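Local coordinates for protein predicted DNA-binding transcriptional regulator (Aliivibrio fischeri ES114, PDB 7DWN) that probably binds cis-regulatory DNA and controls transcription as a tetrameric LysR-type regulator, at residues A[4-9]-A[35-40]; A[137-142]-A[157-162]; A[152-157]-A[269-274]. All blocks are in the same frame, centred on the assembly; numbering follows the deposited sequence.

How the contacts relate
Contact 1 joins helices 5-17 and 31-45 of the DNA-binding domain and is partly buried, whereas contacts 2 and 3 are buried in the LysR substrate-binding domain, their centres about 43 and 48 Å from that of contact 1. Contacts 2 and 3 are neighbours, centres about 6 Å apart: they share Pro157 and both reach the sheet in which strands 160-174 and 264-272 pair, with a probable hydrogen bond from Gln162 N to Ala270 O (2.8 Å). Their chemistry differs with place. Contact 1 combines tryptophan packing with two basic chains, contact 2 rests on one arginine-tyrosine hydrogen bond, and contact 3 sets a leucine on a tyrosine face.

Contact 1: A[4-9]-A[35-40]; sequences ESKWLE and SRRIRL
Apolar contact dominates where the Trp7 indole faces Leu40 and Arg37. Leu40 CB sits over the six-membered ring, 4.0 Å from its centroid and 23° off the normal, a CH-pi contact displaced toward the rim. Arg37 O lies above that same face, while Glu4 CG covers the opposite face. At the pyrrole side the aliphatic start of Arg37 takes over, with CG 3.9 Å from Trp7 NE1; the guanidinium plane is turned 66° from the indole.

Helix 31-45 is the second helix of the helix-turn-helix formed with helix 20-26, the recognition helix in LysR-type regulators, and helix 5-17 packs across it. The short segments cross at -111° with axes 9.5 Å apart, consistent with the small overlap, 303 Å² summed over both sides, carried by four side chains. Trp7 also packs on Leu41 and Thr44.

The basic chains meet at about a right angle. The extended Lys6 chain lays its methylenes over one face of the Arg37 guanidinium, CD 3.6 Å from NH1, and the like-charged Lys6 NZ stands 3.7 Å from Arg37 NH1. Bends at chi2 and chi3 turn the Arg37 head back toward the first helix, where NE forms a salt bridge with Asp10, which probably offsets the charge. Backbone Lys6 N donates a hydrogen bond to Asn2 OD1 of the second subunit, so this end of helix 5-17 lies at a subunit interface.

Contact 2: A[137-142]-A[157-162]; sequences ELREGA and PPYQSQ
Tyr159 OH receives a hydrogen bond from Arg139 NH1 at 2.6 Å, with an N-H...O angle of 157°. The oxygen lies close to the guanidinium plane, at the edge of the group, while that plane and the phenol ring are 55° apart. The bond is therefore an edge-on grip by one terminal nitrogen, with the two flat groups inclined and not stacked. A bend at chi3 (-51°) folds the arginine chain back, bringing NH1 to the hydroxyl while CG remains beside it, 3.2 Å from Tyr159 OH. The same CG approaches the ring edge near its plane, 3.7 Å from Tyr159 CE1.

From the residue just before Arg139, Leu138 makes the apolar part of the contact: its CD2 is 4.1 Å from Tyr159 CD1, and the two side chains run past each other in opposite directions. Pro158, which follows a cis peptide bond, places CG over one face of the tyrosine ring, near the rim.

The contact joins the end of helix 134-140, where Gly141 leaves helical geometry with positive phi, to the loop that leads into strand 160-174 of the LysR substrate-binding domain. Tyr273, beyond strand 264-272, touches Leu138, Arg139 and Pro158 and so closes in on the same cluster. The phenol thus bridges two environments: its ring is buried against apolar groups, while its oxygen meets an exposed arginine whose positive charge would probably polarise the hydroxyl.

Contact 3: A[152-157]-A[269-274]; sequences DILRLP and YAYRYQ
Leu154 and Tyr271 bring the backbones to 6.5 Å between CA atoms, where a type I beta turn from Ile153 to Leu156 lies against strand 264-272. The strand belongs to the mixed sheet of the LysR substrate-binding domain, a periplasmic-binding-protein-like fold, and the turn sits in the loop between strands 145-149 and 160-174, which both pair with strand 264-272.

Leu154 CB stands over the centre of the Tyr271 ring, 3.4 Å from the centroid and just 4° off the normal, a tightly packed CH-pi contact centred on the ring. The closest approach is from the backbone, Leu154 O to Tyr271 CD1 at 3.1 Å. The leucine crosses the ring at about a right angle, and its CD1 extends over the same face toward the CD2-CE2 side, 3.8 Å from Tyr271 CD2. Tyr269 CB covers the opposite face near the rim, so the phenol is sandwiched between the turn and its own strand. Tyr271 OH hydrogen-bonds Phe149 O, which holds the ring's far end, while the contacts on both faces restrict its rotation.

With its CG opposite the backbone N (chi1 -159°), Arg155 runs its aliphatic part obliquely by Tyr269, and Arg155 CD comes within 3.3 Å of Tyr269 OH. That hydroxyl hydrogen-bonds Glu267, and the guanidinium has acidic partners in Asp150 and Asp152. The second salt bridge stays within 152-157, from Arg155 NH1 to Asp152 OD1, just before the turn, at 3.3 Å, the oxygen using its anti lone pair and lying 8° out of the guanidinium plane.

Contact 1: A[4-9]-A[35-40]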
loop_
_atom_site.group_PDB
_atom_site.type_symbol
_atom_site.label_atom_id
_atom_site.label_comp_id
_atom_site.label_asym_id
_atom_site.label_seq_id
_atom_site.Cartn_x
_atom_site.Cartn_y
_atom_site.Cartn_z
ATOM N N GLU A 4 24.408 -3.392 16.291
ATOM C CA GLU A 4 25.101 -4.054 15.196
ATOM C C GLU A 4 24.183 -5.116 14.604
ATOM O O GLU A 4 23.634 -5.943 15.337
ATOM C CB GLU A 4 26.416 -4.671 15.681
ATOM C CG GLU A 4 27.242 -3.741 16.573
ATOM C CD GLU A 4 28.706 -4.137 16.654
ATOM O OE1 GLU A 4 29.170 -4.889 15.770
ATOM O OE2 GLU A 4 29.395 -3.695 17.598
ATOM N N SER A 5 24.012 -5.080 13.278
ATOM C CA SER A 5 23.035 -5.950 12.621
ATOM C C SER A 5 23.344 -7.426 12.839
ATOM O O SER A 5 22.422 -8.259 12.901
ATOM C CB SER A 5 22.979 -5.636 11.126
ATOM O OG SER A 5 24.236 -5.861 10.511
ATOM N N LYS A 6 24.630 -7.774 12.952
ATOM C CA LYS A 6 24.985 -9.157 13.238
ATOM C C LYS A 6 24.360 -9.622 14.547
ATOM O O LYS A 6 24.005 -10.797 14.677
ATOM C CB LYS A 6 26.507 -9.321 13.266
ATOM C CG LYS A 6 27.199 -8.728 14.480
ATOM C CD LYS A 6 28.692 -9.008 14.441
ATOM C CE LYS A 6 29.374 -8.559 15.721
ATOM N NZ LYS A 6 30.848 -8.753 15.659
ATOM N N TRP A 7 24.181 -8.710 15.508
ATOM C CA TRP A 7 23.465 -9.057 16.731
ATOM C C TRP A 7 22.004 -9.375 16.441
ATOM O O TRP A 7 21.423 -10.274 17.060
ATOM C CB TRP A 7 23.564 -7.919 17.747
ATOM C CG TRP A 7 24.957 -7.598 18.184
ATOM C CD1 TRP A 7 26.078 -8.352 17.989
ATOM C CD2 TRP A 7 25.378 -6.425 18.890
ATOM N NE1 TRP A 7 27.171 -7.722 18.535
ATOM C CE2 TRP A 7 26.768 -6.538 19.093
ATOM C CE3 TRP A 7 24.715 -5.292 19.372
ATOM C CZ2 TRP A 7 27.506 -5.559 19.757
ATOM C CZ3 TRP A 7 25.450 -4.321 20.029
ATOM C CH2 TRP A 7 26.830 -4.461 20.216
ATOM N N LEU A 8 21.394 -8.641 15.506
ATOM C CA LEU A 8 20.017 -8.931 15.118
ATOM C C LEU A 8 19.902 -10.346 14.566
ATOM O O LEU A 8 18.991 -11.102 14.933
ATOM C CB LEU A 8 19.538 -7.905 14.090
ATOM C CG LEU A 8 19.742 -6.433 14.461
ATOM C CD1 LEU A 8 19.421 -5.520 13.286
ATOM C CD2 LEU A 8 18.894 -6.067 15.665
ATOM N N GLU A 9 20.835 -10.730 13.692
ATOM C CA GLU A 9 20.784 -12.089 13.155
ATOM C C GLU A 9 21.073 -13.132 14.234
ATOM O O GLU A 9 20.436 -14.198 14.263
ATOM C CB GLU A 9 21.751 -12.234 11.980
ATOM C CG GLU A 9 21.129 -11.871 10.635
ATOM C CD GLU A 9 19.952 -12.765 10.266
ATOM O OE1 GLU A 9 19.899 -13.919 10.743
ATOM O OE2 GLU A 9 19.077 -12.313 9.497
ATOM N N SER A 35 27.232 -15.842 23.361
ATOM C CA SER A 35 26.571 -15.362 24.570
ATOM C C SER A 35 26.906 -13.895 24.825
ATOM O O SER A 35 26.028 -13.102 25.186
ATOM C CB SER A 35 26.965 -16.229 25.767
ATOM O OG SER A 35 26.258 -15.840 26.931
ATOM N N ARG A 36 28.167 -13.511 24.604
ATOM C CA ARG A 36 28.572 -12.124 24.806
ATOM C C ARG A 36 27.914 -11.196 23.791
ATOM O O ARG A 36 27.546 -10.065 24.127
ATOM C CB ARG A 36 30.095 -12.008 24.737
ATOM C CG ARG A 36 30.624 -10.613 25.020
ATOM C CD ARG A 36 30.240 -10.145 26.415
ATOM N NE ARG A 36 30.760 -8.812 26.704
ATOM C CZ ARG A 36 30.512 -8.138 27.822
ATOM N NH1 ARG A 36 29.747 -8.673 28.763
ATOM N NH2 ARG A 36 31.028 -6.929 27.998
ATOM N N ARG A 37 27.752 -11.652 22.546
ATOM C CA ARG A 37 27.074 -10.828 21.546
ATOM C C ARG A 37 25.617 -10.592 21.926
ATOM O O ARG A 37 25.113 -9.464 21.825
ATOM C CB ARG A 37 27.175 -11.480 20.165
ATOM C CG ARG A 37 28.520 -11.280 19.472
ATOM C CD ARG A 37 28.863 -12.460 18.571
ATOM N NE ARG A 37 27.971 -12.578 17.419
ATOM C CZ ARG A 37 28.364 -12.462 16.154
ATOM N NH1 ARG A 37 29.638 -12.229 15.867
ATOM N NH2 ARG A 37 27.483 -12.590 15.170
ATOM N N ILE A 38 24.926 -11.644 22.373
ATOM C CA ILE A 38 23.539 -11.482 22.810
ATOM C C ILE A 38 23.466 -10.553 24.017
ATOM O O ILE A 38 22.559 -9.716 24.127
ATOM C CB ILE A 38 22.901 -12.852 23.107
ATOM C CG1 ILE A 38 22.832 -13.699 21.834
ATOM C CG2 ILE A 38 21.509 -12.676 23.694
ATOM C CD1 ILE A 38 21.908 -13.137 20.774
ATOM N N ARG A 39 24.429 -10.675 24.936
ATOM C CA ARG A 39 24.443 -9.814 26.113
ATOM C C ARG A 39 24.665 -8.356 25.730
ATOM O O ARG A 39 24.056 -7.451 26.313
ATOM C CB ARG A 39 25.525 -10.285 27.086
ATOM C CG ARG A 39 25.538 -9.561 28.421
ATOM C CD ARG A 39 24.245 -9.788 29.184
ATOM N NE ARG A 39 24.270 -9.147 30.495
ATOM C CZ ARG A 39 24.512 -9.787 31.634
ATOM N NH1 ARG A 39 24.744 -11.091 31.630
ATOM N NH2 ARG A 39 24.518 -9.121 32.781
ATOM N N LEU A 40 25.539 -8.108 24.751
ATOM C CA LEU A 40 25.761 -6.746 24.280
ATOM C C LEU A 40 24.510 -6.185 23.617
ATOM O O LEU A 40 24.173 -5.009 23.801
ATOM C CB LEU A 40 26.943 -6.710 23.311
ATOM C CG LEU A 40 28.335 -6.939 23.902
ATOM C CD1 LEU A 40 29.383 -7.001 22.802
ATOM C CD2 LEU A 40 28.672 -5.846 24.901
#

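Contact 2: A[137-142]-A[157-162]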
loop_
_atom_site.group_PDB
_atom_site.type_symbol
_atom_site.label_atom_id
_atom_site.label_comp_id
_atom_site.label_asym_id
_atom_site.label_seq_id
_atom_site.Cartn_x
_atom_site.Cartn_y
_atom_site.Cartn_z
ATOM N N GLU A 137 7.660 6.484 -11.407
ATOM C CA GLU A 137 9.045 6.047 -11.253
ATOM C C GLU A 137 10.008 7.219 -11.395
ATOM O O GLU A 137 11.021 7.291 -10.689
ATOM C CB GLU A 137 9.373 4.962 -12.280
ATOM C CG GLU A 137 8.567 3.680 -12.131
ATOM C CD GLU A 137 9.206 2.687 -11.185
ATOM O OE1 GLU A 137 10.447 2.557 -11.206
ATOM O OE2 GLU A 137 8.466 2.031 -10.420
ATOM N N LEU A 138 9.707 8.144 -12.307
ATOM C CA LEU A 138 10.552 9.318 -12.488
ATOM C C LEU A 138 10.449 10.255 -11.292
ATOM O O LEU A 138 11.454 10.831 -10.859
ATOM C CB LEU A 138 10.166 10.039 -13.779
ATOM C CG LEU A 138 11.148 11.052 -14.372
ATOM C CD1 LEU A 138 12.469 10.383 -14.710
ATOM C CD2 LEU A 138 10.546 11.702 -15.607
ATOM N N ARG A 139 9.241 10.416 -10.742
ATOM C CA ARG A 139 9.077 11.270 -9.567
ATOM C C ARG A 139 9.824 10.707 -8.362
ATOM O O ARG A 139 10.547 11.434 -7.670
ATOM C CB ARG A 139 7.596 11.448 -9.236
ATOM C CG ARG A 139 6.874 12.446 -10.114
ATOM C CD ARG A 139 5.529 12.809 -9.510
ATOM N NE ARG A 139 4.753 11.623 -9.163
ATOM C CZ ARG A 139 3.934 10.993 -10.000
ATOM N NH1 ARG A 139 3.780 11.437 -11.239
ATOM N NH2 ARG A 139 3.267 9.919 -9.598
ATOM N N GLU A 140 9.663 9.408 -8.096
ATOM C CA GLU A 140 10.229 8.815 -6.888
ATOM C C GLU A 140 11.751 8.755 -6.917
ATOM O O GLU A 140 12.369 8.565 -5.864
ATOM C CB GLU A 140 9.670 7.407 -6.675
ATOM C CG GLU A 140 8.163 7.348 -6.503
ATOM C CD GLU A 140 7.665 5.936 -6.267
ATOM O OE1 GLU A 140 6.749 5.761 -5.435
ATOM O OE2 GLU A 140 8.193 5.003 -6.908
ATOM N N GLY A 141 12.363 8.906 -8.086
ATOM C CA GLY A 141 13.796 8.772 -8.221
ATOM C C GLY A 141 14.282 7.399 -8.625
ATOM O O GLY A 141 15.489 7.143 -8.538
ATOM N N ALA A 142 13.387 6.509 -9.059
ATOM C CA ALA A 142 13.804 5.184 -9.501
ATOM C C ALA A 142 14.620 5.235 -10.785
ATOM O O ALA A 142 15.366 4.292 -11.068
ATOM C CB ALA A 142 12.583 4.287 -9.694
ATOM N N PRO A 157 5.507 20.845 -16.937
ATOM C CA PRO A 157 5.870 20.874 -15.515
ATOM C C PRO A 157 4.959 19.970 -14.705
ATOM O O PRO A 157 3.789 19.770 -15.068
ATOM C CB PRO A 157 5.687 22.352 -15.128
ATOM C CG PRO A 157 4.980 22.997 -16.292
ATOM C CD PRO A 157 5.390 22.205 -17.488
ATOM N N PRO A 158 5.447 19.413 -13.585
ATOM C CA PRO A 158 6.743 19.672 -12.944
ATOM C C PRO A 158 7.947 18.999 -13.608
ATOM O O PRO A 158 9.050 19.073 -13.069
ATOM C CB PRO A 158 6.540 19.108 -11.537
ATOM C CG PRO A 158 5.600 17.975 -11.743
ATOM C CD PRO A 158 4.658 18.419 -12.834
ATOM N N TYR A 159 7.742 18.363 -14.757
ATOM C CA TYR A 159 8.812 17.646 -15.430
ATOM C C TYR A 159 9.501 18.535 -16.457
ATOM O O TYR A 159 8.894 19.442 -17.033
ATOM C CB TYR A 159 8.268 16.389 -16.111
ATOM C CG TYR A 159 7.429 15.545 -15.188
ATOM C CD1 TYR A 159 8.020 14.643 -14.314
ATOM C CD2 TYR A 159 6.047 15.662 -15.175
ATOM C CE1 TYR A 159 7.258 13.876 -13.461
ATOM C CE2 TYR A 159 5.276 14.899 -14.326
ATOM C CZ TYR A 159 5.887 14.008 -13.471
ATOM O OH TYR A 159 5.119 13.249 -12.621
ATOM N N GLN A 160 10.786 18.269 -16.671
ATOM C CA GLN A 160 11.557 18.900 -17.732
ATOM C C GLN A 160 11.597 17.965 -18.932
ATOM O O GLN A 160 11.839 16.763 -18.782
ATOM C CB GLN A 160 12.978 19.223 -17.269
ATOM C CG GLN A 160 13.048 20.123 -16.054
ATOM C CD GLN A 160 14.459 20.254 -15.515
ATOM O OE1 GLN A 160 14.681 20.173 -14.307
ATOM N NE2 GLN A 160 15.423 20.456 -16.410
ATOM N N SER A 161 11.359 18.517 -20.117
ATOM C CA SER A 161 11.304 17.732 -21.339
ATOM C C SER A 161 12.239 18.318 -22.383
ATOM O O SER A 161 12.470 19.529 -22.429
ATOM C CB SER A 161 9.878 17.673 -21.900
ATOM O OG SER A 161 9.376 18.975 -22.146
ATOM N N GLN A 162 12.777 17.438 -23.224
ATOM C CA GLN A 162 13.574 17.831 -24.381
ATOM C C GLN A 162 13.137 16.983 -25.562
ATOM O O GLN A 162 13.210 15.751 -25.501
ATOM C CB GLN A 162 15.074 17.655 -24.123
ATOM C CG GLN A 162 15.940 17.836 -25.366
ATOM C CD GLN A 162 16.142 19.294 -25.737
ATOM O OE1 GLN A 162 15.794 20.195 -24.974
ATOM N NE2 GLN A 162 16.713 19.532 -26.912
#

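Contact 3: A[152-157]-A[269-274]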
loop_
_atom_site.group_PDB
_atom_site.type_symbol
_atom_site.label_atom_id
_atom_site.label_comp_id
_atom_site.label_asym_id
_atom_site.label_seq_id
_atom_site.Cartn_x
_atom_site.Cartn_y
_atom_site.Cartn_z
ATOM N N ASP A 152 1.416 14.007 -22.842
ATOM C CA ASP A 152 0.899 15.295 -22.386
ATOM C C ASP A 152 1.258 15.597 -20.936
ATOM O O ASP A 152 1.281 16.769 -20.550
ATOM C CB ASP A 152 -0.622 15.344 -22.561
ATOM C CG ASP A 152 -1.041 15.380 -24.020
ATOM O OD1 ASP A 152 -0.226 15.811 -24.862
ATOM O OD2 ASP A 152 -2.187 14.983 -24.323
ATOM N N ILE A 153 1.534 14.578 -20.128
ATOM C CA ILE A 153 1.881 14.790 -18.726
ATOM C C ILE A 153 3.380 14.991 -18.550
ATOM O O ILE A 153 3.820 15.934 -17.888
ATOM C CB ILE A 153 1.367 13.614 -17.864
ATOM C CG1 ILE A 153 -0.163 13.574 -17.851
ATOM C CG2 ILE A 153 1.914 13.705 -16.445
ATOM C CD1 ILE A 153 -0.773 12.703 -18.937
ATOM N N LEU A 154 4.185 14.109 -19.147
ATOM C CA LEU A 154 5.632 14.176 -18.981
ATOM C C LEU A 154 6.251 15.374 -19.690
ATOM O O LEU A 154 7.348 15.799 -19.314
ATOM C CB LEU A 154 6.274 12.884 -19.485
ATOM C CG LEU A 154 6.026 11.647 -18.621
ATOM C CD1 LEU A 154 6.341 10.385 -19.404
ATOM C CD2 LEU A 154 6.859 11.715 -17.352
ATOM N N ARG A 155 5.576 15.930 -20.696
ATOM C CA ARG A 155 6.129 17.048 -21.449
ATOM C C ARG A 155 6.017 18.375 -20.706
ATOM O O ARG A 155 6.740 19.320 -21.041
ATOM C CB ARG A 155 5.430 17.152 -22.805
ATOM C CG ARG A 155 6.208 17.906 -23.867
ATOM C CD ARG A 155 5.416 18.008 -25.162
ATOM N NE ARG A 155 4.109 18.632 -24.962
ATOM C CZ ARG A 155 2.949 17.985 -25.031
ATOM N NH1 ARG A 155 2.924 16.688 -25.308
ATOM N NH2 ARG A 155 1.810 18.636 -24.833
ATOM N N LEU A 156 5.147 18.463 -19.706
ATOM C CA LEU A 156 4.847 19.697 -19.000
ATOM C C LEU A 156 5.440 19.689 -17.596
ATOM O O LEU A 156 5.862 18.641 -17.095
ATOM C CB LEU A 156 3.326 19.895 -18.913
ATOM C CG LEU A 156 2.587 20.086 -20.238
ATOM C CD1 LEU A 156 1.091 20.206 -20.002
ATOM C CD2 LEU A 156 3.115 21.309 -20.964
ATOM N N PRO A 157 5.507 20.845 -16.937
ATOM C CA PRO A 157 5.870 20.874 -15.515
ATOM C C PRO A 157 4.959 19.970 -14.705
ATOM O O PRO A 157 3.789 19.770 -15.068
ATOM C CB PRO A 157 5.687 22.352 -15.128
ATOM C CG PRO A 157 4.980 22.997 -16.292
ATOM C CD PRO A 157 5.390 22.205 -17.488
ATOM N N TYR A 269 10.915 12.091 -26.792
ATOM C CA TYR A 269 11.433 13.039 -25.822
ATOM C C TYR A 269 12.318 12.356 -24.790
ATOM O O TYR A 269 12.190 11.155 -24.508
ATOM C CB TYR A 269 10.303 13.731 -25.057
ATOM C CG TYR A 269 9.479 14.723 -25.839
ATOM C CD1 TYR A 269 8.484 14.300 -26.711
ATOM C CD2 TYR A 269 9.674 16.089 -25.676
ATOM C CE1 TYR A 269 7.720 15.213 -27.415
ATOM C CE2 TYR A 269 8.917 17.008 -26.375
ATOM C CZ TYR A 269 7.943 16.566 -27.242
ATOM O OH TYR A 269 7.191 17.482 -27.935
ATOM N N ALA A 270 13.208 13.165 -24.222
ATOM C CA ALA A 270 13.851 12.890 -22.948
ATOM C C ALA A 270 13.110 13.664 -21.865
ATOM O O ALA A 270 12.831 14.855 -22.027
ATOM C CB ALA A 270 15.326 13.293 -22.978
ATOM N N TYR A 271 12.783 12.980 -20.773
ATOM C CA TYR A 271 12.078 13.567 -19.646
ATOM C C TYR A 271 12.904 13.384 -18.381
ATOM O O TYR A 271 13.667 12.421 -18.252
ATOM C CB TYR A 271 10.696 12.923 -19.434
ATOM C CG TYR A 271 9.765 12.936 -20.630
ATOM C CD1 TYR A 271 9.231 14.127 -21.109
ATOM C CD2 TYR A 271 9.386 11.751 -21.254
ATOM C CE1 TYR A 271 8.365 14.142 -22.189
ATOM C CE2 TYR A 271 8.519 11.755 -22.335
ATOM C CZ TYR A 271 8.011 12.955 -22.797
ATOM O OH TYR A 271 7.152 12.973 -23.872
ATOM N N ARG A 272 12.737 14.311 -17.442
ATOM C CA ARG A 272 13.394 14.215 -16.148
ATOM C C ARG A 272 12.541 14.937 -15.117
ATOM O O ARG A 272 11.653 15.724 -15.458
ATOM C CB ARG A 272 14.813 14.798 -16.185
ATOM C CG ARG A 272 14.879 16.229 -16.682
ATOM C CD ARG A 272 16.312 16.724 -16.782
ATOM N NE ARG A 272 16.861 17.123 -15.491
ATOM C CZ ARG A 272 18.101 17.574 -15.316
ATOM N NH1 ARG A 272 18.921 17.677 -16.352
ATOM N NH2 ARG A 272 18.522 17.917 -14.108
ATOM N N TYR A 273 12.810 14.649 -13.848
ATOM C CA TYR A 273 12.099 15.285 -12.750
ATOM C C TYR A 273 13.001 16.052 -11.796
ATOM O O TYR A 273 12.565 17.061 -11.240
ATOM C CB TYR A 273 11.303 14.242 -11.947
ATOM C CG TYR A 273 10.506 14.838 -10.808
ATOM C CD1 TYR A 273 9.309 15.499 -11.047
ATOM C CD2 TYR A 273 10.953 14.743 -9.496
ATOM C CE1 TYR A 273 8.577 16.049 -10.012
ATOM C CE2 TYR A 273 10.228 15.290 -8.452
ATOM C CZ TYR A 273 9.041 15.942 -8.718
ATOM O OH TYR A 273 8.310 16.491 -7.688
ATOM N N GLN A 274 14.238 15.608 -11.592
ATOM C CA GLN A 274 15.143 16.284 -10.673
ATOM C C GLN A 274 15.740 17.519 -11.336
ATOM O O GLN A 274 16.212 17.456 -12.475
ATOM C CB GLN A 274 16.250 15.331 -10.224
ATOM C CG GLN A 274 15.747 14.116 -9.465
ATOM C CD GLN A 274 15.148 14.483 -8.123
ATOM O OE1 GLN A 274 15.604 15.415 -7.460
ATOM N NE2 GLN A 274 14.115 13.753 -7.718
#